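Local coordinates for protein arabinofuranosidase (Bifidobacterium longum, PDB 2Y2W) that hydrolyses terminal alpha-L-arabinofuranosyl bonds in arabinans and arabinoxylan, a key step in the complete degradation of plant cell walls, at residues F338-V343 with S406-V411; P61-S66 with D400-A405; A415-E420 with T429-F434; S66-L71 with T106-P111; V281-Y286 with I334-D339. One frame throughout, in Å; residues are numbered along the deposited sequence.

How the contacts relate
From the N terminus, residues 61-66 open contact 2, the longest loop of the set. Contact 4 follows and closes the helix-bearing connection between barrel strands 65-67 and 107-110. Contact 5 joins strands 280-287 and 335-341. Both contacts 4 and 5 are nested inside contact 2. Contact 1 begins where contact 5 ends, sharing Phe338 and Asp339, and crosses contact 2. It pairs strand 335-341 with strand 402-408. Contact 2 then joins strand 402-408 to the start of strand 65-67, which brings the eight-stranded barrel full circle. Contact 3 comes last, in series with the others. It packs a small hairpin beyond the barrel against the start of helix 431-440.

Contact 1: residues F338-V343 with S406-V411; sequences FDEWGV and SRAQLV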
# COMPACT_ATOMS: atom_id res chain seq x y z
N PHE D 338 -4.92 -20.59 19.25
CA PHE D 338 -4.03 -21.58 18.64
C PHE D 338 -4.61 -22.11 17.33
O PHE D 338 -4.91 -23.30 17.21
CB PHE D 338 -3.76 -22.72 19.63
CG PHE D 338 -2.40 -22.65 20.26
CD1 PHE D 338 -2.18 -21.88 21.40
CD2 PHE D 338 -1.33 -23.37 19.72
CE1 PHE D 338 -0.92 -21.82 21.98
CE2 PHE D 338 -0.07 -23.32 20.30
CZ PHE D 338 0.14 -22.54 21.43
N ASP D 339 -4.74 -21.23 16.35
CA ASP D 339 -5.48 -21.53 15.13
C ASP D 339 -4.73 -22.40 14.11
O ASP D 339 -5.30 -22.77 13.08
CB ASP D 339 -6.05 -20.25 14.48
CG ASP D 339 -5.00 -19.17 14.25
OD1 ASP D 339 -3.80 -19.43 14.45
OD2 ASP D 339 -5.40 -18.05 13.86
N GLU D 340 -3.48 -22.71 14.40
CA GLU D 340 -2.74 -23.73 13.65
C GLU D 340 -1.85 -24.54 14.58
O GLU D 340 -0.79 -24.07 15.01
CB GLU D 340 -1.93 -23.10 12.51
CG GLU D 340 -2.74 -22.83 11.24
CD GLU D 340 -1.88 -22.43 10.05
OE1 GLU D 340 -0.78 -22.98 9.88
OE2 GLU D 340 -2.33 -21.56 9.27
N TRP D 341 -2.30 -25.74 14.93
CA TRP D 341 -1.52 -26.65 15.76
C TRP D 341 -1.61 -28.09 15.27
O TRP D 341 -2.51 -28.42 14.50
CB TRP D 341 -1.93 -26.54 17.24
CG TRP D 341 -3.28 -27.14 17.56
CD1 TRP D 341 -4.49 -26.50 17.51
CD2 TRP D 341 -3.55 -28.48 17.99
NE1 TRP D 341 -5.49 -27.36 17.88
CE2 TRP D 341 -4.94 -28.58 18.17
CE3 TRP D 341 -2.75 -29.60 18.23
CZ2 TRP D 341 -5.56 -29.77 18.59
CZ3 TRP D 341 -3.36 -30.78 18.64
CH2 TRP D 341 -4.75 -30.85 18.82
N GLY D 342 -0.68 -28.93 15.70
CA GLY D 342 -0.70 -30.35 15.37
C GLY D 342 0.64 -30.91 14.95
O GLY D 342 1.65 -30.21 14.95
N VAL D 343 0.64 -32.19 14.58
CA VAL D 343 1.84 -32.88 14.12
C VAL D 343 1.98 -32.74 12.60
O VAL D 343 1.06 -33.09 11.86
CB VAL D 343 1.83 -34.38 14.53
CG1 VAL D 343 2.98 -35.13 13.88
CG2 VAL D 343 1.90 -34.52 16.04
N SER D 406 -7.43 -24.31 16.61
CA SER D 406 -7.79 -24.94 15.35
C SER D 406 -6.72 -25.93 14.93
O SER D 406 -5.59 -25.54 14.62
CB SER D 406 -8.00 -23.90 14.25
OG SER D 406 -8.82 -22.83 14.69
N ARG D 407 -7.07 -27.22 14.92
CA ARG D 407 -6.14 -28.26 14.50
C ARG D 407 -6.03 -28.27 12.98
O ARG D 407 -7.04 -28.26 12.27
CB ARG D 407 -6.58 -29.63 15.01
CG ARG D 407 -5.45 -30.65 15.01
CD ARG D 407 -5.96 -32.06 14.75
NE ARG D 407 -4.87 -32.95 14.35
CZ ARG D 407 -4.44 -33.09 13.10
NH1 ARG D 407 -4.99 -32.40 12.10
NH2 ARG D 407 -3.44 -33.93 12.83
N ALA D 408 -4.79 -28.28 12.49
CA ALA D 408 -4.52 -28.27 11.06
C ALA D 408 -4.04 -29.64 10.58
O ALA D 408 -3.07 -30.17 11.11
CB ALA D 408 -3.47 -27.20 10.74
N GLN D 409 -4.73 -30.22 9.59
CA GLN D 409 -5.97 -29.70 9.01
C GLN D 409 -7.08 -30.75 9.08
O GLN D 409 -6.88 -31.82 9.66
CB GLN D 409 -5.73 -29.21 7.58
CG GLN D 409 -5.07 -27.83 7.50
CD GLN D 409 -4.79 -27.36 6.08
OE1 GLN D 409 -5.51 -27.71 5.15
NE2 GLN D 409 -3.75 -26.55 5.93
N LEU D 410 -8.23 -30.46 8.49
CA LEU D 410 -9.41 -31.31 8.67
C LEU D 410 -9.41 -32.62 7.87
O LEU D 410 -9.69 -33.69 8.42
CB LEU D 410 -10.71 -30.53 8.42
CG LEU D 410 -12.02 -31.20 8.83
CD1 LEU D 410 -12.07 -31.50 10.33
CD2 LEU D 410 -13.21 -30.35 8.42
N VAL D 411 -9.11 -32.53 6.57
CA VAL D 411 -9.18 -33.70 5.69
C VAL D 411 -7.95 -33.81 4.78
O VAL D 411 -7.53 -32.83 4.17
CB VAL D 411 -10.48 -33.71 4.84
CG1 VAL D 411 -10.65 -35.03 4.10
CG2 VAL D 411 -11.69 -33.44 5.70
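Arg407 lays the root of its side chain over the indole of Trp341. Its CB lies 3.7 Å from Trp341 CE2, where the two rings are fused. CG, anti to the backbone N (chi1 -161°), makes a CH-pi contact 3.8 Å from the centroid of the Trp341 six-membered ring. The chain then bends, and the guanidinium plane stands 65° from the indole. At the tip, NH2 forms a salt bridge with Glu388 and NH1 bonds to Ile414 O. The segments belong to the seventh and eighth strands of a parallel (beta/alpha)8 barrel. Ser406 N donates to Phe338 O at 2.8 Å. Ala408 N meets Trp341 O at 3.0 Å in a nearly straight bond. An alanine in place of Trp341 would probably leave Arg407 CG without the ring it rests on and open a gap toward Leu391 and Met392 of helix 382-397. Glu340, the nucleophile by similarity, points its CB away from 406-411; its carboxylate bonds to Tyr286 and pairs with Arg109.

Contact 2: residues P61-S66 with D400-A405; sequences PRLFGS and DRVRSA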
# COMPACT_ATOMS: atom_id res chain seq x y z
N PRO D 61 -15.94 -24.08 23.79
CA PRO D 61 -16.24 -24.98 22.66
C PRO D 61 -15.35 -24.76 21.44
O PRO D 61 -15.22 -25.67 20.62
CB PRO D 61 -17.69 -24.64 22.33
CG PRO D 61 -18.26 -24.14 23.60
CD PRO D 61 -17.15 -23.37 24.25
N ARG D 62 -14.74 -23.58 21.32
CA ARG D 62 -13.88 -23.24 20.18
C ARG D 62 -12.51 -23.90 20.24
O ARG D 62 -11.76 -23.89 19.26
CB ARG D 62 -13.72 -21.73 20.04
CG ARG D 62 -14.91 -21.02 19.43
CD ARG D 62 -14.47 -19.73 18.77
NE ARG D 62 -15.60 -18.91 18.35
CZ ARG D 62 -15.93 -17.75 18.89
NH1 ARG D 62 -15.22 -17.23 19.88
NH2 ARG D 62 -16.98 -17.09 18.42
N LEU D 63 -12.18 -24.47 21.40
CA LEU D 63 -10.93 -25.20 21.58
C LEU D 63 -10.87 -26.45 20.69
O LEU D 63 -9.79 -26.94 20.38
CB LEU D 63 -10.74 -25.58 23.05
CG LEU D 63 -9.31 -25.73 23.56
CD1 LEU D 63 -8.62 -24.38 23.63
CD2 LEU D 63 -9.29 -26.40 24.92
N PHE D 64 -12.04 -26.94 20.30
CA PHE D 64 -12.13 -28.12 19.44
C PHE D 64 -12.45 -27.75 17.99
O PHE D 64 -13.22 -28.42 17.31
CB PHE D 64 -13.14 -29.12 20.00
CG PHE D 64 -12.90 -29.46 21.45
CD1 PHE D 64 -11.79 -30.20 21.83
CD2 PHE D 64 -13.79 -29.03 22.43
CE1 PHE D 64 -11.56 -30.51 23.16
CE2 PHE D 64 -13.57 -29.33 23.77
CZ PHE D 64 -12.45 -30.07 24.14
N GLY D 65 -11.83 -26.67 17.52
CA GLY D 65 -11.98 -26.24 16.14
C GLY D 65 -10.95 -26.87 15.22
O GLY D 65 -9.95 -27.42 15.67
N SER D 66 -11.22 -26.79 13.91
CA SER D 66 -10.28 -27.25 12.90
C SER D 66 -10.05 -26.17 11.84
O SER D 66 -10.36 -25.00 12.06
CB SER D 66 -10.74 -28.56 12.26
OG SER D 66 -9.73 -29.11 11.43
N ASP D 400 -7.89 -21.06 30.02
CA ASP D 400 -8.30 -19.81 30.65
C ASP D 400 -7.86 -18.62 29.80
O ASP D 400 -8.49 -17.56 29.82
CB ASP D 400 -7.71 -19.69 32.06
CG ASP D 400 -6.19 -19.76 32.09
OD1 ASP D 400 -5.61 -20.64 31.41
OD2 ASP D 400 -5.57 -18.95 32.80
N ARG D 401 -6.77 -18.81 29.05
CA ARG D 401 -6.24 -17.78 28.18
C ARG D 401 -6.32 -18.20 26.72
O ARG D 401 -6.42 -17.35 25.83
CB ARG D 401 -4.80 -17.44 28.58
CG ARG D 401 -4.33 -16.08 28.08
CD ARG D 401 -5.08 -14.94 28.76
NE ARG D 401 -4.79 -13.64 28.14
CZ ARG D 401 -3.74 -12.88 28.46
NH1 ARG D 401 -2.87 -13.27 29.38
NH2 ARG D 401 -3.57 -11.72 27.84
N VAL D 402 -6.28 -19.50 26.48
CA VAL D 402 -6.49 -20.05 25.14
C VAL D 402 -7.96 -20.42 24.99
O VAL D 402 -8.39 -21.51 25.38
CB VAL D 402 -5.57 -21.27 24.86
CG1 VAL D 402 -5.81 -21.81 23.45
CG2 VAL D 402 -4.11 -20.89 25.04
N ARG D 403 -8.73 -19.50 24.42
CA ARG D 403 -10.17 -19.69 24.28
C ARG D 403 -10.56 -20.23 22.89
O ARG D 403 -11.73 -20.45 22.61
CB ARG D 403 -10.92 -18.38 24.59
CG ARG D 403 -10.65 -17.80 25.98
CD ARG D 403 -11.12 -18.71 27.11
NE ARG D 403 -12.55 -19.03 27.02
CZ ARG D 403 -13.21 -19.78 27.90
NH1 ARG D 403 -12.59 -20.29 28.96
NH2 ARG D 403 -14.51 -20.01 27.73
N SER D 404 -9.56 -20.44 22.04
CA SER D 404 -9.77 -21.02 20.72
C SER D 404 -8.54 -21.78 20.24
O SER D 404 -7.41 -21.37 20.49
CB SER D 404 -10.13 -19.94 19.70
OG SER D 404 -10.46 -20.52 18.45
N ALA D 405 -8.78 -22.90 19.56
CA ALA D 405 -7.73 -23.69 18.94
C ALA D 405 -8.24 -24.37 17.67
O ALA D 405 -9.34 -24.92 17.65
CB ALA D 405 -7.17 -24.72 19.92
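Arg62 O is held by two backbone N-H groups, Ala405 N from across the contact and Gly65 N from its own turn. Here the last strand of the (beta/alpha)8 barrel, 402-408, meets the approach to the first, 65-67, and the barrel closes. The bond from Ala405 N to Arg62 O is 3.2 Å long and straight (180°), but the donor sits above the carbonyl plane, 43° out of it. The bond from Gly65 N to the same Arg62 O is weak. Gly65 N also bonds weakly to Ala405 O at 3.0 Å. Gly65 has no CB, and one would be pressed tightly against that oxygen. Arg62 brings its CB to 3.5 Å from Arg403 O and 3.8 Å from Ser404 OG. Beyond CB its chain runs out extended, and NH2 forms salt bridges with Glu162 and Glu249. Leu63 packs on Val402 and Ala405. Its CB points away from 400-405, but CG, anti to the backbone N (chi1 -152°), turns back toward Val402. The two side chains cross at about a right angle. Leu63 CD1 touches Val402 CG1 at 3.8 Å and reaches Ala405 CB at 4.0 Å.

Contact 3: residues A415-E420 with T429-F434; sequences APIMAE and TTFYPF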
# COMPACT_ATOMS: atom_id res chain seq x y z
N ALA D 415 -4.09 -34.63 8.54
CA ALA D 415 -5.48 -34.72 8.99
C ALA D 415 -5.83 -36.00 9.75
O ALA D 415 -5.26 -37.05 9.48
CB ALA D 415 -6.40 -34.56 7.81
N PRO D 416 -6.79 -35.90 10.70
CA PRO D 416 -7.34 -37.08 11.37
C PRO D 416 -8.26 -37.87 10.44
O PRO D 416 -8.43 -39.08 10.61
CB PRO D 416 -8.14 -36.48 12.53
CG PRO D 416 -8.48 -35.11 12.09
CD PRO D 416 -7.35 -34.65 11.24
N ILE D 417 -8.83 -37.18 9.45
CA ILE D 417 -9.68 -37.81 8.46
C ILE D 417 -8.96 -37.85 7.13
O ILE D 417 -8.56 -36.81 6.59
CB ILE D 417 -11.01 -37.03 8.29
CG1 ILE D 417 -11.70 -36.83 9.65
CG2 ILE D 417 -11.93 -37.76 7.31
CD1 ILE D 417 -12.80 -35.78 9.63
N MET D 418 -8.77 -39.06 6.60
CA MET D 418 -8.24 -39.25 5.26
C MET D 418 -9.36 -39.71 4.35
O MET D 418 -10.16 -40.55 4.73
CB MET D 418 -7.11 -40.29 5.27
CG MET D 418 -5.76 -39.77 5.75
SD MET D 418 -4.98 -38.60 4.61
CE MET D 418 -4.65 -39.63 3.18
N ALA D 419 -9.40 -39.14 3.14
CA ALA D 419 -10.44 -39.48 2.17
C ALA D 419 -9.84 -39.84 0.81
O ALA D 419 -9.16 -39.02 0.19
CB ALA D 419 -11.43 -38.33 2.04
N GLU D 420 -10.09 -41.07 0.37
CA GLU D 420 -9.55 -41.57 -0.90
C GLU D 420 -10.45 -41.29 -2.10
O GLU D 420 -11.67 -41.19 -1.96
CB GLU D 420 -9.25 -43.07 -0.80
CG GLU D 420 -7.82 -43.41 -0.37
CD GLU D 420 -7.58 -43.20 1.12
OE1 GLU D 420 -8.57 -43.16 1.88
OE2 GLU D 420 -6.40 -43.08 1.52
N THR D 429 -4.78 -42.20 13.42
CA THR D 429 -4.54 -42.41 14.84
C THR D 429 -4.82 -41.15 15.66
O THR D 429 -5.23 -41.25 16.82
CB THR D 429 -3.10 -42.90 15.11
OG1 THR D 429 -2.16 -41.89 14.73
CG2 THR D 429 -2.81 -44.18 14.34
N THR D 430 -4.60 -39.99 15.05
CA THR D 430 -4.80 -38.69 15.71
C THR D 430 -6.27 -38.30 15.85
O THR D 430 -6.60 -37.35 16.55
CB THR D 430 -4.07 -37.56 14.96
OG1 THR D 430 -4.47 -37.56 13.59
CG2 THR D 430 -2.56 -37.74 15.04
N PHE D 431 -7.15 -39.04 15.16
CA PHE D 431 -8.60 -38.85 15.23
C PHE D 431 -9.15 -39.11 16.63
O PHE D 431 -9.97 -38.34 17.14
CB PHE D 431 -9.28 -39.77 14.21
CG PHE D 431 -10.76 -39.56 14.08
CD1 PHE D 431 -11.65 -40.16 14.97
CD2 PHE D 431 -11.27 -38.77 13.06
CE1 PHE D 431 -13.03 -39.97 14.85
CE2 PHE D 431 -12.65 -38.57 12.92
CZ PHE D 431 -13.52 -39.17 13.82
N TYR D 432 -8.70 -40.20 17.23
CA TYR D 432 -9.29 -40.73 18.47
C TYR D 432 -9.05 -39.90 19.74
O TYR D 432 -9.96 -39.80 20.56
CB TYR D 432 -8.87 -42.20 18.67
CG TYR D 432 -9.23 -43.10 17.50
CD1 TYR D 432 -10.53 -43.59 17.36
CD2 TYR D 432 -8.28 -43.45 16.54
CE1 TYR D 432 -10.87 -44.42 16.29
CE2 TYR D 432 -8.62 -44.28 15.47
CZ TYR D 432 -9.91 -44.76 15.35
OH TYR D 432 -10.25 -45.58 14.29
N PRO D 433 -7.85 -39.32 19.92
CA PRO D 433 -7.67 -38.44 21.08
C PRO D 433 -8.46 -37.14 20.98
O PRO D 433 -8.86 -36.59 22.01
CB PRO D 433 -6.16 -38.15 21.09
CG PRO D 433 -5.56 -39.21 20.26
CD PRO D 433 -6.57 -39.52 19.21
N PHE D 434 -8.66 -36.66 19.76
CA PHE D 434 -9.42 -35.43 19.53
C PHE D 434 -10.91 -35.64 19.79
O PHE D 434 -11.52 -34.86 20.53
CB PHE D 434 -9.19 -34.90 18.11
CG PHE D 434 -9.68 -33.49 17.90
CD1 PHE D 434 -10.99 -33.24 17.51
CD2 PHE D 434 -8.83 -32.41 18.10
CE1 PHE D 434 -11.45 -31.95 17.31
CE2 PHE D 434 -9.27 -31.10 17.91
CZ PHE D 434 -10.59 -30.87 17.52
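Phe431 presents the edge of its ring to Ile417, while its backbone end is covered by Pro416. CG of Phe431 is anti to the backbone N (chi1 -174°), which starts the side chain off on the side of Ile417. Ile417 CG1 lies in the plane of the ring, 3.8 Å from Phe431 CE2, so the isoleucine meets a rim and not a face. Pro416 points its CB at the backbone of Phe431, 3.6 Å from Phe431 CA and 3.9 Å from Phe431 CB. Thr430 flanks the proline, with OG1 3.7 Å from Pro416 CA. Residues 417-419 form one arm of a two-stranded antiparallel hairpin with 425-427, and helix 431-440 follows it. Leu99 and Leu103 of helix 94-103 touch the same group of side chains, and Arg407 lies against both Pro416 and Thr430. With no hydrogen bond across it, the contact rests on the fit of buried, mainly apolar surfaces.

Contact 4: residues S66-L71 with T106-P111; sequences SFVEHL and TCVRYP
Phe67 and Arg109 both carry CG anti to the backbone N (chi1 175° and -172°), and their side chains lie side by side, pointing the same way. Arg109 NH1 sits over one face of the phenyl ring, 3.5 Å from Phe67 CZ. The pair is a cation-pi contact, with Arg109 CZ 4.7 Å from the centroid of the Phe67 ring. Arg109 NH2 also bonds to Asn214, so Phe67 backs a group next to a residue of the presumed sugar site. The strands run parallel. Ser66 N donates to Cys107 O, Arg109 N to Ser66 O and Val68 N to Arg109 O, all at 2.7 to 2.8 Å. A water bridges Ser66 O and Cys107 O. Further on, His70 NE2 and Tyr110 OH share a hydrogen bond of 2.9 Å. His70 ND1 is bonded to Glu143, so both ring nitrogens have partners. Glu69, which by similarity binds the arabinofuranose, is bonded to Phe115 N and Trp139. Val68 CG2 meets Val108 CG1 at 3.6 Å, and Phe152 of helix 149-159 packs on both valines. These first two barrel strands have strand 402-408 beside 65-67 and strand 162-167 beside 107-110.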
# COMPACT_ATOMS: atom_id res chain seq x y z
N SER D 66 -11.22 -26.79 13.91
CA SER D 66 -10.28 -27.25 12.90
C SER D 66 -10.05 -26.17 11.84
O SER D 66 -10.36 -25.00 12.06
CB SER D 66 -10.74 -28.56 12.26
OG SER D 66 -9.73 -29.11 11.43
N PHE D 67 -9.51 -26.58 10.70
CA PHE D 67 -8.97 -25.65 9.71
C PHE D 67 -8.99 -26.30 8.33
O PHE D 67 -8.37 -27.35 8.12
CB PHE D 67 -7.55 -25.24 10.15
CG PHE D 67 -6.80 -24.37 9.16
CD1 PHE D 67 -7.46 -23.44 8.35
CD2 PHE D 67 -5.42 -24.44 9.09
CE1 PHE D 67 -6.75 -22.64 7.47
CE2 PHE D 67 -4.70 -23.64 8.21
CZ PHE D 67 -5.37 -22.74 7.40
N VAL D 68 -9.71 -25.68 7.41
CA VAL D 68 -9.76 -26.13 6.02
C VAL D 68 -9.12 -25.07 5.12
O VAL D 68 -9.58 -23.93 5.04
CB VAL D 68 -11.22 -26.44 5.56
CG1 VAL D 68 -11.29 -26.63 4.06
CG2 VAL D 68 -11.74 -27.68 6.26
N GLU D 69 -8.03 -25.46 4.46
CA GLU D 69 -7.32 -24.59 3.54
C GLU D 69 -7.43 -25.16 2.12
O GLU D 69 -7.49 -26.38 1.94
CB GLU D 69 -5.84 -24.46 3.94
CG GLU D 69 -5.05 -23.41 3.15
CD GLU D 69 -3.60 -23.28 3.58
OE1 GLU D 69 -3.22 -23.84 4.63
OE2 GLU D 69 -2.83 -22.60 2.87
N HIS D 70 -7.45 -24.27 1.14
CA HIS D 70 -7.31 -24.67 -0.25
C HIS D 70 -5.86 -25.12 -0.48
O HIS D 70 -5.07 -24.45 -1.14
CB HIS D 70 -7.68 -23.53 -1.20
CG HIS D 70 -9.15 -23.28 -1.30
ND1 HIS D 70 -9.83 -23.35 -2.50
CD2 HIS D 70 -10.07 -22.95 -0.36
CE1 HIS D 70 -11.10 -23.07 -2.29
NE2 HIS D 70 -11.27 -22.83 -1.00
N LEU D 71 -5.55 -26.27 0.11
CA LEU D 71 -4.23 -26.87 0.06
C LEU D 71 -4.41 -28.33 -0.30
O LEU D 71 -5.28 -29.01 0.26
CB LEU D 71 -3.57 -26.77 1.44
CG LEU D 71 -2.09 -27.05 1.70
CD1 LEU D 71 -1.79 -26.77 3.15
CD2 LEU D 71 -1.67 -28.48 1.35
N THR D 106 -16.18 -27.91 16.15
CA THR D 106 -17.21 -26.90 16.40
C THR D 106 -17.05 -25.67 15.51
O THR D 106 -18.03 -24.98 15.21
CB THR D 106 -17.17 -26.41 17.86
OG1 THR D 106 -15.85 -25.95 18.16
CG2 THR D 106 -17.55 -27.54 18.82
N CYS D 107 -15.82 -25.39 15.11
CA CYS D 107 -15.48 -24.18 14.37
C CYS D 107 -14.34 -24.48 13.41
O CYS D 107 -13.33 -25.05 13.80
CB CYS D 107 -15.07 -23.06 15.34
SG CYS D 107 -14.57 -21.52 14.56
N VAL D 108 -14.51 -24.09 12.15
CA VAL D 108 -13.53 -24.40 11.11
C VAL D 108 -12.96 -23.14 10.47
O VAL D 108 -13.71 -22.25 10.06
CB VAL D 108 -14.13 -25.32 10.01
CG1 VAL D 108 -13.05 -25.77 9.03
CG2 VAL D 108 -14.82 -26.53 10.62
N ARG D 109 -11.64 -23.07 10.40
CA ARG D 109 -10.93 -21.93 9.83
C ARG D 109 -10.83 -22.08 8.31
O ARG D 109 -10.51 -23.16 7.80
CB ARG D 109 -9.56 -21.79 10.48
CG ARG D 109 -8.79 -20.54 10.10
CD ARG D 109 -7.68 -20.28 11.09
NE ARG D 109 -6.82 -19.17 10.69
CZ ARG D 109 -5.59 -19.31 10.20
NH1 ARG D 109 -5.06 -20.52 10.06
NH2 ARG D 109 -4.89 -18.24 9.86
N TYR D 110 -11.10 -20.99 7.60
CA TYR D 110 -11.23 -20.99 6.14
C TYR D 110 -10.91 -19.60 5.60
O TYR D 110 -11.22 -18.61 6.26
CB TYR D 110 -12.66 -21.39 5.76
CG TYR D 110 -12.93 -21.51 4.28
CD1 TYR D 110 -12.57 -22.65 3.57
CD2 TYR D 110 -13.56 -20.48 3.59
CE1 TYR D 110 -12.82 -22.76 2.20
CE2 TYR D 110 -13.81 -20.57 2.22
CZ TYR D 110 -13.44 -21.72 1.54
OH TYR D 110 -13.69 -21.82 0.19
N PRO D 111 -10.28 -19.51 4.41
CA PRO D 111 -9.77 -20.58 3.56
C PRO D 111 -8.25 -20.79 3.67
O PRO D 111 -7.67 -21.51 2.86
CB PRO D 111 -10.12 -20.10 2.16
CG PRO D 111 -10.04 -18.60 2.25
CD PRO D 111 -10.21 -18.21 3.71
O HOH W 1 -11.25 -23.44 14.30

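Contact 5: residues V281-Y286 with I334-D339; sequences VSCHAY and IALSFD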
# COMPACT_ATOMS: atom_id res chain seq x y z
N VAL D 281 -5.11 -13.11 19.65
CA VAL D 281 -3.80 -13.17 19.01
C VAL D 281 -3.55 -14.63 18.65
O VAL D 281 -3.82 -15.53 19.45
CB VAL D 281 -2.68 -12.56 19.91
CG1 VAL D 281 -2.61 -13.25 21.27
CG2 VAL D 281 -1.33 -12.59 19.20
N SER D 282 -3.06 -14.87 17.44
CA SER D 282 -2.92 -16.23 16.92
C SER D 282 -1.58 -16.86 17.29
O SER D 282 -0.55 -16.19 17.29
CB SER D 282 -3.09 -16.25 15.40
OG SER D 282 -1.91 -15.83 14.74
N CYS D 283 -1.62 -18.15 17.61
CA CYS D 283 -0.42 -18.93 17.87
C CYS D 283 -0.38 -20.13 16.94
O CYS D 283 -1.39 -20.81 16.74
CB CYS D 283 -0.38 -19.40 19.32
SG CYS D 283 -0.35 -18.08 20.53
N HIS D 284 0.80 -20.39 16.38
CA HIS D 284 1.00 -21.51 15.47
C HIS D 284 2.09 -22.44 16.00
O HIS D 284 3.20 -22.00 16.30
CB HIS D 284 1.35 -21.00 14.06
CG HIS D 284 0.23 -20.28 13.39
ND1 HIS D 284 -0.00 -20.36 12.03
CD2 HIS D 284 -0.74 -19.47 13.88
CE1 HIS D 284 -1.05 -19.63 11.72
NE2 HIS D 284 -1.52 -19.08 12.82
N ALA D 285 1.77 -23.73 16.12
CA ALA D 285 2.70 -24.70 16.70
C ALA D 285 2.62 -26.07 16.02
O ALA D 285 1.68 -26.83 16.25
CB ALA D 285 2.46 -24.82 18.20
N TYR D 286 3.63 -26.37 15.20
CA TYR D 286 3.75 -27.67 14.55
C TYR D 286 4.91 -28.47 15.15
O TYR D 286 5.94 -27.90 15.51
CB TYR D 286 3.95 -27.51 13.04
CG TYR D 286 2.74 -27.00 12.28
CD1 TYR D 286 1.67 -27.85 11.98
CD2 TYR D 286 2.69 -25.69 11.82
CE1 TYR D 286 0.57 -27.39 11.26
CE2 TYR D 286 1.59 -25.22 11.11
CZ TYR D 286 0.54 -26.08 10.83
OH TYR D 286 -0.55 -25.61 10.12
N ILE D 334 -6.79 -9.83 25.87
CA ILE D 334 -6.68 -10.47 24.57
C ILE D 334 -6.51 -11.96 24.80
O ILE D 334 -5.53 -12.39 25.42
CB ILE D 334 -5.47 -9.94 23.75
CG1 ILE D 334 -5.49 -8.40 23.63
CG2 ILE D 334 -5.36 -10.63 22.39
CD1 ILE D 334 -6.69 -7.82 22.89
N ALA D 335 -7.47 -12.75 24.32
CA ALA D 335 -7.39 -14.21 24.41
C ALA D 335 -6.44 -14.77 23.34
O ALA D 335 -6.17 -14.12 22.33
CB ALA D 335 -8.77 -14.83 24.28
N LEU D 336 -5.95 -15.98 23.59
CA LEU D 336 -5.07 -16.66 22.65
C LEU D 336 -5.85 -17.57 21.73
O LEU D 336 -6.82 -18.22 22.15
CB LEU D 336 -4.01 -17.47 23.41
CG LEU D 336 -2.65 -16.82 23.72
CD1 LEU D 336 -2.78 -15.50 24.49
CD2 LEU D 336 -1.78 -17.80 24.50
N SER D 337 -5.44 -17.61 20.46
CA SER D 337 -6.06 -18.45 19.45
C SER D 337 -5.03 -19.34 18.78
O SER D 337 -4.33 -18.92 17.85
CB SER D 337 -6.80 -17.60 18.42
OG SER D 337 -7.47 -18.40 17.47
N PHE D 338 -4.92 -20.59 19.25
CA PHE D 338 -4.03 -21.58 18.64
C PHE D 338 -4.61 -22.11 17.33
O PHE D 338 -4.91 -23.30 17.21
CB PHE D 338 -3.76 -22.72 19.63
CG PHE D 338 -2.40 -22.65 20.26
CD1 PHE D 338 -2.18 -21.88 21.40
CD2 PHE D 338 -1.33 -23.37 19.72
CE1 PHE D 338 -0.92 -21.82 21.98
CE2 PHE D 338 -0.07 -23.32 20.30
CZ PHE D 338 0.14 -22.54 21.43
N ASP D 339 -4.74 -21.23 16.35
CA ASP D 339 -5.48 -21.53 15.13
C ASP D 339 -4.73 -22.40 14.11
O ASP D 339 -5.30 -22.77 13.08
CB ASP D 339 -6.05 -20.25 14.48
CG ASP D 339 -5.00 -19.17 14.25
OD1 ASP D 339 -3.80 -19.43 14.45
OD2 ASP D 339 -5.40 -18.05 13.86
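Val281 to Cys283 pair in parallel with Ala335 to Ser337, on strands whose axes differ by 38° and approach to 4.5 Å. Ser337 N donates to Val281 O, and Cys283 N to Ser337 O, both at 2.8 Å. Val281 CG1 lies 3.9 Å from Leu336 CD1, the two side chains pointing the same way. Phe338 receives Cys283 CB over the centre of its ring, 3.6 Å from the centroid, in a CH-pi contact. Ala285 CB comes in at the ring edge, 3.6 Å from Phe338 CE2. These are the sixth and seventh strands of the (beta/alpha)8 barrel, and helix 307-327 covers this face through Phe313 and Ile314. An alanine in place of Phe338 would probably leave Cys283 CB and Ala285 CB without their ring and open a gap under that helix. Next along the strand, Asp339 holds CG between its backbone N and carbonyl carbon (chi1 53°). Its OD1 lies 2.8 Å from His284 NE2, with carboxylate and imidazole planes 88° apart. His284 ND1 is hydrogen-bonded to Glu215, the acid/base residue by similarity.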